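Local structure of putative lipoprotein (Bacteroides ovatus, 3OQQ) at residues 202-216 and 297-311. The protein is of unknown function but is probably an extracellular, calcium-binding lipoprotein built largely of antiparallel beta sheet. Residues are numbered along the deposited sequence; the frame is centred on the assembly and turned at random.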
loop_
_atom_site.group_PDB
_atom_site.type_symbol
_atom_site.label_atom_id
_atom_site.label_comp_id
_atom_site.label_asym_id
_atom_site.label_seq_id
_atom_site.Cartn_x
_atom_site.Cartn_y
_atom_site.Cartn_z
ATOM N N SER A 202 18.465 -5.088 -5.674
ATOM C CA SER A 202 18.556 -5.363 -7.113
ATOM C C SER A 202 18.960 -6.838 -7.376
ATOM O O SER A 202 18.450 -7.443 -8.307
ATOM C CB SER A 202 19.531 -4.398 -7.801
ATOM O OG SER A 202 20.848 -4.513 -7.292
ATOM N N GLU A 203 19.802 -7.414 -6.508
ATOM C CA GLU A 203 20.276 -8.805 -6.542
ATOM C C GLU A 203 19.091 -9.783 -6.512
ATOM O O GLU A 203 19.231 -10.910 -6.971
ATOM C CB GLU A 203 21.209 -9.098 -5.333
ATOM C CG GLU A 203 22.538 -8.346 -5.326
ATOM C CD GLU A 203 22.561 -6.897 -4.856
ATOM O OE1 GLU A 203 21.476 -6.316 -4.624
ATOM O OE2 GLU A 203 23.674 -6.327 -4.761
ATOM N N TYR A 204 17.930 -9.341 -5.983
ATOM C CA TYR A 204 16.738 -10.174 -5.881
ATOM C C TYR A 204 15.751 -9.966 -7.026
ATOM O O TYR A 204 14.801 -10.737 -7.140
ATOM C CB TYR A 204 16.001 -9.902 -4.549
ATOM C CG TYR A 204 16.828 -10.052 -3.283
ATOM C CD1 TYR A 204 17.827 -11.020 -3.184
ATOM C CD2 TYR A 204 16.594 -9.241 -2.175
ATOM C CE1 TYR A 204 18.564 -11.179 -2.016
ATOM C CE2 TYR A 204 17.334 -9.385 -1.004
ATOM C CZ TYR A 204 18.311 -10.360 -0.928
ATOM O OH TYR A 204 19.031 -10.510 0.227
ATOM N N VAL A 205 15.919 -8.897 -7.822
ATOM C CA VAL A 205 14.976 -8.517 -8.869
ATOM C C VAL A 205 15.608 -8.696 -10.238
ATOM O O VAL A 205 16.595 -8.048 -10.550
ATOM C CB VAL A 205 14.468 -7.064 -8.657
ATOM C CG1 VAL A 205 13.501 -6.657 -9.759
ATOM C CG2 VAL A 205 13.828 -6.904 -7.277
ATOM N N ASP A 206 14.999 -9.544 -11.057
ATOM C CA ASP A 206 15.469 -9.869 -12.408
ATOM C C ASP A 206 14.872 -8.890 -13.412
ATOM O O ASP A 206 15.624 -8.204 -14.097
ATOM C CB ASP A 206 15.081 -11.333 -12.753
ATOM C CG ASP A 206 15.458 -11.857 -14.135
ATOM O OD1 ASP A 206 16.141 -11.131 -14.888
ATOM O OD2 ASP A 206 15.054 -12.985 -14.468
ATOM N N ARG A 207 13.529 -8.825 -13.479
ATOM C CA ARG A 207 12.779 -8.001 -14.427
ATOM C C ARG A 207 11.852 -7.047 -13.763
ATOM O O ARG A 207 11.267 -7.346 -12.711
ATOM C CB ARG A 207 11.909 -8.865 -15.390
ATOM C CG ARG A 207 12.594 -10.020 -16.116
ATOM C CD ARG A 207 13.604 -9.503 -17.101
ATOM N NE ARG A 207 14.390 -10.559 -17.730
ATOM C CZ ARG A 207 14.375 -10.824 -19.033
ATOM N NH1 ARG A 207 13.596 -10.127 -19.851
ATOM N NH2 ARG A 207 15.138 -11.791 -19.526
ATOM N N ILE A 208 11.626 -5.922 -14.454
ATOM C CA ILE A 208 10.656 -4.900 -14.063
ATOM C C ILE A 208 9.652 -4.721 -15.201
ATOM O O ILE A 208 10.062 -4.514 -16.350
ATOM C CB ILE A 208 11.359 -3.542 -13.759
ATOM C CG1 ILE A 208 12.335 -3.624 -12.569
ATOM C CG2 ILE A 208 10.347 -2.386 -13.591
ATOM C CD1 ILE A 208 13.331 -2.510 -12.521
ATOM N N THR A 209 8.350 -4.717 -14.875
ATOM C CA THR A 209 7.299 -4.333 -15.811
ATOM C C THR A 209 6.665 -3.112 -15.176
ATOM O O THR A 209 6.292 -3.178 -14.013
ATOM C CB THR A 209 6.343 -5.467 -16.146
ATOM O OG1 THR A 209 7.040 -6.407 -16.958
ATOM C CG2 THR A 209 5.090 -4.980 -16.896
ATOM N N ALA A 210 6.630 -1.972 -15.888
ATOM C CA ALA A 210 6.052 -0.759 -15.307
ATOM C C ALA A 210 5.028 -0.185 -16.263
ATOM O O ALA A 210 5.320 -0.073 -17.452
ATOM C CB ALA A 210 7.146 0.256 -14.996
ATOM N N SER A 211 3.825 0.149 -15.747
ATOM C CA SER A 211 2.703 0.694 -16.525
ATOM C C SER A 211 2.049 1.885 -15.873
ATOM O O SER A 211 1.922 1.960 -14.643
ATOM C CB SER A 211 1.614 -0.365 -16.733
ATOM O OG SER A 211 2.122 -1.631 -17.121
ATOM N N LEU A 212 1.631 2.820 -16.718
ATOM C CA LEU A 212 0.808 3.980 -16.376
ATOM C C LEU A 212 -0.533 3.673 -16.954
ATOM O O LEU A 212 -0.609 3.284 -18.127
ATOM C CB LEU A 212 1.391 5.268 -16.939
ATOM C CG LEU A 212 2.589 5.814 -16.165
ATOM C CD1 LEU A 212 3.272 6.935 -16.951
ATOM C CD2 LEU A 212 2.169 6.253 -14.754
ATOM N N ILE A 213 -1.573 3.731 -16.134
ATOM C CA ILE A 213 -2.924 3.280 -16.499
ATOM C C ILE A 213 -3.979 4.216 -15.926
ATOM O O ILE A 213 -3.770 4.778 -14.852
ATOM C CB ILE A 213 -3.145 1.810 -15.909
ATOM C CG1 ILE A 213 -2.176 0.753 -16.442
ATOM C CG2 ILE A 213 -4.596 1.289 -16.048
ATOM C CD1 ILE A 213 -2.122 -0.482 -15.519
ATOM N N LEU A 214 -5.133 4.330 -16.610
ATOM C CA LEU A 214 -6.341 5.009 -16.116
ATOM C C LEU A 214 -7.278 3.902 -15.656
ATOM O O LEU A 214 -7.694 3.061 -16.464
ATOM C CB LEU A 214 -6.983 5.945 -17.155
ATOM C CG LEU A 214 -6.171 7.203 -17.512
ATOM C CD1 LEU A 214 -6.997 8.122 -18.435
ATOM C CD2 LEU A 214 -5.725 7.986 -16.232
ATOM N N LYS A 215 -7.498 3.826 -14.333
ATOM C CA LYS A 215 -8.283 2.772 -13.697
ATOM C C LYS A 215 -9.778 3.152 -13.577
ATOM O O LYS A 215 -10.163 3.907 -12.690
ATOM C CB LYS A 215 -7.673 2.433 -12.324
ATOM C CG LYS A 215 -8.436 1.376 -11.516
ATOM C CD LYS A 215 -8.347 1.714 -10.014
ATOM C CE LYS A 215 -9.216 0.834 -9.152
ATOM N NZ LYS A 215 -9.114 1.211 -7.714
ATOM N N GLY A 216 -10.594 2.609 -14.470
ATOM C CA GLY A 216 -12.035 2.824 -14.481
ATOM C C GLY A 216 -12.712 2.161 -13.296
ATOM O O GLY A 216 -12.307 1.075 -12.856
ATOM N N PRO A 297 -11.944 7.898 -13.611
ATOM C CA PRO A 297 -10.914 6.842 -13.551
ATOM C C PRO A 297 -9.658 7.348 -12.814
ATOM O O PRO A 297 -9.293 8.526 -12.932
ATOM C CB PRO A 297 -10.621 6.541 -15.036
ATOM C CG PRO A 297 -11.920 6.950 -15.774
ATOM C CD PRO A 297 -12.360 8.181 -15.009
HETATM N N MSE A 298 -9.039 6.483 -12.011
HETATM C CA MSE A 298 -7.898 6.889 -11.217
HETATM C C MSE A 298 -6.596 6.735 -11.974
HETATM O O MSE A 298 -6.440 5.759 -12.693
HETATM C CB MSE A 298 -7.838 6.086 -9.914
HETATM C CG MSE A 298 -8.917 6.503 -8.922
HETATM SE SE MSE A 298 -8.740 5.556 -7.223
HETATM C CE MSE A 298 -10.601 5.839 -6.610
ATOM N N LEU A 299 -5.665 7.694 -11.819
ATOM C CA LEU A 299 -4.319 7.552 -12.407
ATOM C C LEU A 299 -3.613 6.430 -11.631
ATOM O O LEU A 299 -3.517 6.494 -10.403
ATOM C CB LEU A 299 -3.514 8.873 -12.385
ATOM C CG LEU A 299 -1.997 8.800 -12.748
ATOM C CD1 LEU A 299 -1.768 8.255 -14.185
ATOM C CD2 LEU A 299 -1.355 10.176 -12.659
ATOM N N ARG A 300 -3.198 5.366 -12.346
ATOM C CA ARG A 300 -2.602 4.185 -11.734
ATOM C C ARG A 300 -1.189 3.929 -12.211
ATOM O O ARG A 300 -0.947 3.910 -13.426
ATOM C CB ARG A 300 -3.498 2.936 -12.021
ATOM C CG ARG A 300 -2.776 1.560 -11.872
ATOM C CD ARG A 300 -3.737 0.386 -11.929
ATOM N NE ARG A 300 -4.511 0.280 -10.685
ATOM C CZ ARG A 300 -5.227 -0.786 -10.323
ATOM N NH1 ARG A 300 -5.305 -1.848 -11.120
ATOM N NH2 ARG A 300 -5.868 -0.798 -9.163
ATOM N N ALA A 301 -0.256 3.711 -11.253
ATOM C CA ALA A 301 1.070 3.188 -11.548
ATOM C C ALA A 301 1.029 1.692 -11.198
ATOM O O ALA A 301 0.529 1.320 -10.126
ATOM C CB ALA A 301 2.169 3.916 -10.769
ATOM N N GLU A 302 1.467 0.831 -12.122
ATOM C CA GLU A 302 1.457 -0.609 -11.878
ATOM C C GLU A 302 2.855 -1.163 -12.107
ATOM O O GLU A 302 3.451 -0.920 -13.158
ATOM C CB GLU A 302 0.421 -1.334 -12.736
ATOM C CG GLU A 302 0.333 -2.818 -12.405
ATOM C CD GLU A 302 -0.575 -3.616 -13.315
ATOM O OE1 GLU A 302 -1.796 -3.656 -13.042
ATOM O OE2 GLU A 302 -0.075 -4.183 -14.310
ATOM N N VAL A 303 3.395 -1.862 -11.095
ATOM C CA VAL A 303 4.761 -2.393 -11.148
ATOM C C VAL A 303 4.761 -3.871 -10.835
ATOM O O VAL A 303 4.270 -4.300 -9.791
ATOM C CB VAL A 303 5.724 -1.641 -10.187
ATOM C CG1 VAL A 303 7.162 -2.169 -10.328
ATOM C CG2 VAL A 303 5.687 -0.127 -10.414
ATOM N N ARG A 304 5.314 -4.646 -11.756
ATOM C CA ARG A 304 5.533 -6.069 -11.579
ATOM C C ARG A 304 7.037 -6.288 -11.474
ATOM O O ARG A 304 7.783 -5.900 -12.381
ATOM C CB ARG A 304 4.922 -6.857 -12.745
ATOM C CG ARG A 304 4.983 -8.365 -12.573
ATOM C CD ARG A 304 4.416 -9.030 -13.794
ATOM N NE ARG A 304 4.620 -10.478 -13.792
ATOM C CZ ARG A 304 4.888 -11.187 -14.881
ATOM N NH1 ARG A 304 5.016 -10.586 -16.057
ATOM N NH2 ARG A 304 5.043 -12.503 -14.804
ATOM N N LEU A 305 7.496 -6.828 -10.346
ATOM C CA LEU A 305 8.921 -7.129 -10.149
ATOM C C LEU A 305 9.077 -8.636 -10.085
ATOM O O LEU A 305 8.465 -9.263 -9.222
ATOM C CB LEU A 305 9.491 -6.470 -8.884
ATOM C CG LEU A 305 9.249 -4.974 -8.716
ATOM C CD1 LEU A 305 9.561 -4.564 -7.339
ATOM C CD2 LEU A 305 10.087 -4.147 -9.677
ATOM N N ILE A 306 9.839 -9.219 -11.031
ATOM C CA ILE A 306 10.032 -10.668 -11.126
ATOM C C ILE A 306 11.371 -10.989 -10.496
ATOM O O ILE A 306 12.420 -10.452 -10.918
ATOM C CB ILE A 306 9.891 -11.186 -12.590
ATOM C CG1 ILE A 306 8.506 -10.813 -13.171
ATOM C CG2 ILE A 306 10.081 -12.711 -12.682
ATOM C CD1 ILE A 306 8.548 -9.729 -14.256
ATOM N N GLY A 307 11.318 -11.825 -9.460
ATOM C CA GLY A 307 12.506 -12.229 -8.724
ATOM C C GLY A 307 13.470 -13.077 -9.530
ATOM O O GLY A 307 13.052 -13.811 -10.429
ATOM N N LYS A 308 14.777 -12.969 -9.211
ATOM C CA LYS A 308 15.856 -13.733 -9.836
ATOM C C LYS A 308 15.619 -15.218 -9.619
ATOM O O LYS A 308 15.244 -15.650 -8.522
ATOM C CB LYS A 308 17.231 -13.354 -9.243
ATOM C CG LYS A 308 17.856 -12.097 -9.796
ATOM C CD LYS A 308 18.951 -12.395 -10.803
ATOM C CE LYS A 308 19.839 -11.196 -11.048
ATOM N NZ LYS A 308 19.115 -10.068 -11.701
ATOM N N GLU A 309 15.793 -15.988 -10.673
ATOM C CA GLU A 309 15.644 -17.437 -10.624
ATOM C C GLU A 309 17.033 -18.029 -10.398
ATOM O O GLU A 309 18.031 -17.376 -10.709
ATOM C CB GLU A 309 15.030 -17.906 -11.950
ATOM C CG GLU A 309 14.066 -19.068 -11.861
ATOM C CD GLU A 309 13.522 -19.426 -13.229
ATOM O OE1 GLU A 309 12.550 -18.770 -13.675
ATOM O OE2 GLU A 309 14.111 -20.311 -13.889
ATOM N N GLY A 310 17.093 -19.234 -9.841
ATOM C CA GLY A 310 18.350 -19.949 -9.616
ATOM C C GLY A 310 19.293 -19.436 -8.540
ATOM O O GLY A 310 20.459 -19.843 -8.510
ATOM N N LEU A 311 18.811 -18.555 -7.638
ATOM C CA LEU A 311 19.594 -18.084 -6.492
ATOM C C LEU A 311 19.600 -19.233 -5.475
ATOM O O LEU A 311 18.614 -19.989 -5.421
ATOM C CB LEU A 311 18.993 -16.781 -5.919
ATOM C CG LEU A 311 19.996 -15.691 -5.495
ATOM C CD1 LEU A 311 20.792 -15.137 -6.695
ATOM C CD2 LEU A 311 19.296 -14.552 -4.797
HETATM O O HOH W 1 19.279 -7.576 -10.745
HETATM O O HOH W 2 16.373 -14.849 -13.248
HETATM O O HOH W 3 13.404 -14.479 -13.112
HETATM O O HOH W 4 5.037 -8.275 -17.435
HETATM O O HOH W 5 2.910 -3.004 -15.085
#
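Strands 205-215 and 298-307 pair antiparallel through backbone hydrogen bonds from Arg207-Ile306 to Lys215-Met298, between strands 221-230 and 173-184 on their outer edges. Ile208, Ala210, Ala301 and Val303 pack against strand 253-263, while Leu305 on the same face meets Leu200 and Leu176; Ile208 CG1 lies 3.7 Å from Leu305 CD2, the two side chains running alongside each other. The other face is more polar. There Lys215, its CG anti to the backbone N (chi1 178°), crosses the Arg300 guanidinium, placing CG 4.0 Å above the plane of that group, over its centre. Lys215 NZ and Arg300 NH2 are 4.1 Å apart, a proximity probably eased by Asp181, which salt-bridges Arg300 NE. Were Arg300 replaced by an alanine, Asp181 would probably lose this partner and the Lys215 chain the flat group it lies across. Farther along, Ile306 CD1 lies over the rim of one face of the Arg304 guanidinium, whose NH2 salt-bridges Glu175; water 4 links Arg304 NH1 to Thr209 OG1, itself hydrogen-bonded to Leu229 N. Near the start of strand 205-215 the register slips by one residue: Ile306 O accepts from both Asp206 N (2.7 Å) and Arg207 N (3.2 Å), the signature of a classic beta bulge in an antiparallel sheet.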